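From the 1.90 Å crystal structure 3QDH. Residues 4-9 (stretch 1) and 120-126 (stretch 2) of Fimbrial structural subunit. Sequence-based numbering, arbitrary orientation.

Stretch 1 4-9: ISVEKS
Stretch 2, residues 120-126: TNRAQVI

Residues 4-9 and 120-126 belong to one chain, at least 113 residues apart in sequence where they touch, and run roughly antiparallel, their end-to-end directions 155° apart. Both backbones are extended, with phi near -105 to -155° and psi mostly between 120 and 165°. The CA atoms of V6 and Q124 lie 6.4 Å apart and those of K8 and A123 6.9 Å. No hydrogen bonds cross between the modelled atoms; side chains occupy much of the space between them, and the two stretches together bury 352 Å², both sides summed.

Extended backbones alternate their side chains. I4, V6 and K8 direct their CA-to-CB bonds toward the other stretch, as do N121, A123 and V125, while S5, E7, R122 and Q124 point away.

One link is covalent. K8 NZ is bonded to N121 CG at 1.3 Å, the length of an amide C-N bond, and N121 has no ND2 in the model: this is an isopeptide bond, in which the lysine nitrogen takes the place of the asparagine amide nitrogen. K8 is fully extended, all four chi angles t (-176, 166, -175, 171°), so its long chain spans the gap; N121 meets it with chi1 t (-169°) and chi2 49°. The buried methylenes of K8 also pack on A123, with K8 CD 4.3 Å from A123 CB. The small methyl suits this place beside the lysine chain.

At the other end the contact is apolar. V125 (chi1 p, 54°) places CG1 3.2 Å from V6 CG2, a tight approach, and 3.6 Å from I4 CG2. V6 is t (-153°), and I4 is m, m (-55, -60°). Beta-branched aliphatic residues favour extended backbone; V6 and V125 are buried, while I4 at the edge is exposed.

On the outward side, S5 (chi1 p, 72°) donates from OG to E7 OE2 at 2.8 Å; E7 folds back to accept, with chi1 m, chi2 p and chi3 59°.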

ATOM      1  N   ILE A   4      -4.866   4.316  25.996  1.00 29.98           N
ATOM      2  CA  ILE A   4      -4.655   3.392  24.846  1.00 29.70           C
ATOM      3  C   ILE A   4      -4.837   4.126  23.520  1.00 29.17           C
ATOM      4  O   ILE A   4      -5.853   4.798  23.302  1.00 29.65           O
ATOM      5  CB  ILE A   4      -5.624   2.183  24.895  1.00 30.20           C
ATOM      6  CG1 ILE A   4      -5.510   1.440  26.234  1.00 31.03           C
ATOM      7  CG2 ILE A   4      -5.372   1.236  23.725  1.00 30.26           C
ATOM      8  CD1 ILE A   4      -4.134   0.891  26.522  1.00 32.51           C
ATOM      9  N   SER A   5      -3.849   3.989  22.638  1.00 27.97           N
ATOM     10  CA  SER A   5      -3.882   4.646  21.339  1.00 27.01           C
ATOM     11  C   SER A   5      -3.299   3.742  20.240  1.00 25.93           C
ATOM     12  O   SER A   5      -2.566   2.791  20.525  1.00 25.64           O
ATOM     13  CB  SER A   5      -3.135   5.978  21.395  1.00 27.24           C
ATOM     14  OG  SER A   5      -1.736   5.778  21.492  1.00 27.42           O
ATOM     15  N   VAL A   6      -3.670   4.030  18.996  1.00 24.61           N
ATOM     16  CA  VAL A   6      -3.203   3.270  17.833  1.00 23.44           C
ATOM     17  C   VAL A   6      -2.618   4.227  16.826  1.00 22.34           C
ATOM     18  O   VAL A   6      -3.204   5.278  16.550  1.00 22.14           O
ATOM     19  CB  VAL A   6      -4.341   2.526  17.089  1.00 23.62           C
ATOM     20  CG1 VAL A   6      -3.781   1.289  16.367  1.00 23.14           C
ATOM     21  CG2 VAL A   6      -5.462   2.158  18.019  1.00 23.97           C
ATOM     22  N   GLU A   7      -1.473   3.862  16.266  1.00 20.97           N
ATOM     23  CA  GLU A   7      -0.824   4.698  15.271  1.00 20.23           C
ATOM     24  C   GLU A   7      -0.741   3.937  13.958  1.00 19.18           C
ATOM     25  O   GLU A   7      -0.450   2.735  13.947  1.00 18.57           O
ATOM     26  CB  GLU A   7       0.574   5.133  15.739  1.00 20.67           C
ATOM     27  CG  GLU A   7       0.577   6.130  16.920  1.00 23.18           C
ATOM     28  CD  GLU A   7       0.097   5.511  18.222  1.00 26.07           C
ATOM     29  OE1 GLU A   7       0.710   4.525  18.675  1.00 27.06           O
ATOM     30  OE2 GLU A   7      -0.895   5.999  18.821  1.00 26.82           O
ATOM     31  N   LYS A   8      -0.979   4.634  12.853  1.00 17.52           N
ATOM     32  CA  LYS A   8      -0.900   4.000  11.544  1.00 16.80           C
ATOM     33  C   LYS A   8       0.008   4.797  10.614  1.00 16.95           C
ATOM     34  O   LYS A   8       0.020   6.041  10.647  1.00 16.67           O
ATOM     35  CB  LYS A   8      -2.309   3.829  10.943  1.00 16.53           C
ATOM     36  CG  LYS A   8      -2.344   3.084   9.615  1.00 16.39           C
ATOM     37  CD  LYS A   8      -3.760   2.646   9.232  1.00 15.94           C
ATOM     38  CE  LYS A   8      -3.695   1.809   7.952  1.00 16.53           C
ATOM     39  NZ  LYS A   8      -4.955   1.118   7.521  1.00 14.92           N
ATOM     40  N   SER A   9       0.783   4.071   9.809  1.00 16.47           N
ATOM     41  CA  SER A   9       1.641   4.670   8.793  1.00 17.27           C
ATOM     42  C   SER A   9       1.469   3.941   7.463  1.00 17.14           C
ATOM     43  O   SER A   9       0.536   3.137   7.294  1.00 16.48           O
ATOM     44  CB  SER A   9       3.110   4.626   9.238  1.00 17.25           C
ATOM     45  OG  SER A   9       3.924   5.408   8.373  1.00 18.66           O
ATOM     46  N   THR A 120      -7.761   5.339   1.576  1.00 17.36           N
ATOM     47  CA  THR A 120      -7.573   5.709   2.980  1.00 16.81           C
ATOM     48  C   THR A 120      -7.543   4.459   3.856  1.00 16.19           C
ATOM     49  O   THR A 120      -8.026   3.404   3.461  1.00 15.63           O
ATOM     50  CB  THR A 120      -8.701   6.639   3.505  1.00 16.36           C
ATOM     51  OG1 THR A 120      -9.950   5.949   3.442  1.00 17.71           O
ATOM     52  CG2 THR A 120      -8.799   7.930   2.675  1.00 17.98           C
ATOM     53  N   ASN A 121      -7.011   4.606   5.065  1.00 15.62           N
ATOM     54  CA  ASN A 121      -6.965   3.499   6.000  1.00 15.38           C
ATOM     55  C   ASN A 121      -6.943   3.989   7.434  1.00 15.19           C
ATOM     56  O   ASN A 121      -6.282   4.984   7.746  1.00 15.56           O
ATOM     57  CB  ASN A 121      -5.741   2.612   5.741  1.00 14.79           C
ATOM     58  CG  ASN A 121      -5.802   1.301   6.508  1.00 15.34           C
ATOM     59  OD1 ASN A 121      -6.833   0.622   6.475  1.00 14.14           O
ATOM     60  N   ARG A 122      -7.686   3.283   8.281  1.00 15.18           N
ATOM     61  CA  ARG A 122      -7.585   3.389   9.731  1.00 15.56           C
ATOM     62  C   ARG A 122      -7.474   1.981  10.308  1.00 15.36           C
ATOM     63  O   ARG A 122      -7.859   0.997   9.665  1.00 16.22           O
ATOM     64  CB  ARG A 122      -8.830   4.059  10.317  1.00 15.69           C
ATOM     65  CG  ARG A 122      -8.957   5.553  10.029  1.00 16.39           C
ATOM     66  CD  ARG A 122     -10.212   6.088  10.694  1.00 18.12           C
ATOM     67  NE  ARG A 122     -10.558   7.461  10.318  1.00 17.36           N
ATOM     68  CZ  ARG A 122     -10.127   8.557  10.939  1.00 18.06           C
ATOM     69  NH1 ARG A 122      -9.268   8.485  11.961  1.00 15.56           N
ATOM     70  NH2 ARG A 122     -10.547   9.745  10.521  1.00 18.42           N
ATOM     71  N   ALA A 123      -6.948   1.889  11.520  1.00 15.97           N
ATOM     72  CA  ALA A 123      -6.895   0.623  12.247  1.00 15.49           C
ATOM     73  C   ALA A 123      -7.403   0.868  13.655  1.00 15.57           C
ATOM     74  O   ALA A 123      -7.490   2.022  14.101  1.00 15.75           O
ATOM     75  CB  ALA A 123      -5.461   0.071  12.266  1.00 15.36           C
ATOM     76  N   GLN A 124      -7.750  -0.210  14.352  1.00 14.68           N
ATOM     77  CA  GLN A 124      -8.246  -0.108  15.709  1.00 14.77           C
ATOM     78  C   GLN A 124      -7.516  -1.084  16.631  1.00 13.97           C
ATOM     79  O   GLN A 124      -6.960  -2.074  16.166  1.00 14.39           O
ATOM     80  CB  GLN A 124      -9.741  -0.416  15.724  1.00 14.49           C
ATOM     81  CG  GLN A 124     -10.578   0.689  15.090  1.00 17.53           C
ATOM     82  CD  GLN A 124     -12.037   0.353  15.019  1.00 21.04           C
ATOM     83  OE1 GLN A 124     -12.420  -0.800  14.803  1.00 24.53           O
ATOM     84  NE2 GLN A 124     -12.880   1.373  15.184  1.00 23.01           N
ATOM     85  N   VAL A 125      -7.508  -0.789  17.925  1.00 13.90           N
ATOM     86  CA  VAL A 125      -7.085  -1.763  18.923  1.00 13.57           C
ATOM     87  C   VAL A 125      -8.305  -2.122  19.763  1.00 13.39           C
ATOM     88  O   VAL A 125      -8.972  -1.248  20.331  1.00 13.69           O
ATOM     89  CB  VAL A 125      -5.843  -1.310  19.755  1.00 14.02           C
ATOM     90  CG1 VAL A 125      -6.056   0.050  20.408  1.00 15.16           C
ATOM     91  CG2 VAL A 125      -5.477  -2.361  20.812  1.00 13.51           C
ATOM     92  N   ILE A 126      -8.621  -3.410  19.779  1.00 12.98           N
ATOM     93  CA  ILE A 126      -9.754  -3.947  20.527  1.00 13.49           C
ATOM     94  C   ILE A 126      -9.154  -4.739  21.677  1.00 13.08           C
ATOM     95  O   ILE A 126      -8.634  -5.835  21.478  1.00 12.24           O
ATOM     96  CB  ILE A 126     -10.647  -4.882  19.635  1.00 13.59           C
ATOM     97  CG1 ILE A 126     -10.975  -4.239  18.265  1.00 14.93           C
ATOM     98  CG2 ILE A 126     -11.902  -5.361  20.385  1.00 14.96           C
ATOM     99  CD1 ILE A 126     -11.443  -2.829  18.311  1.00 15.38           C
TER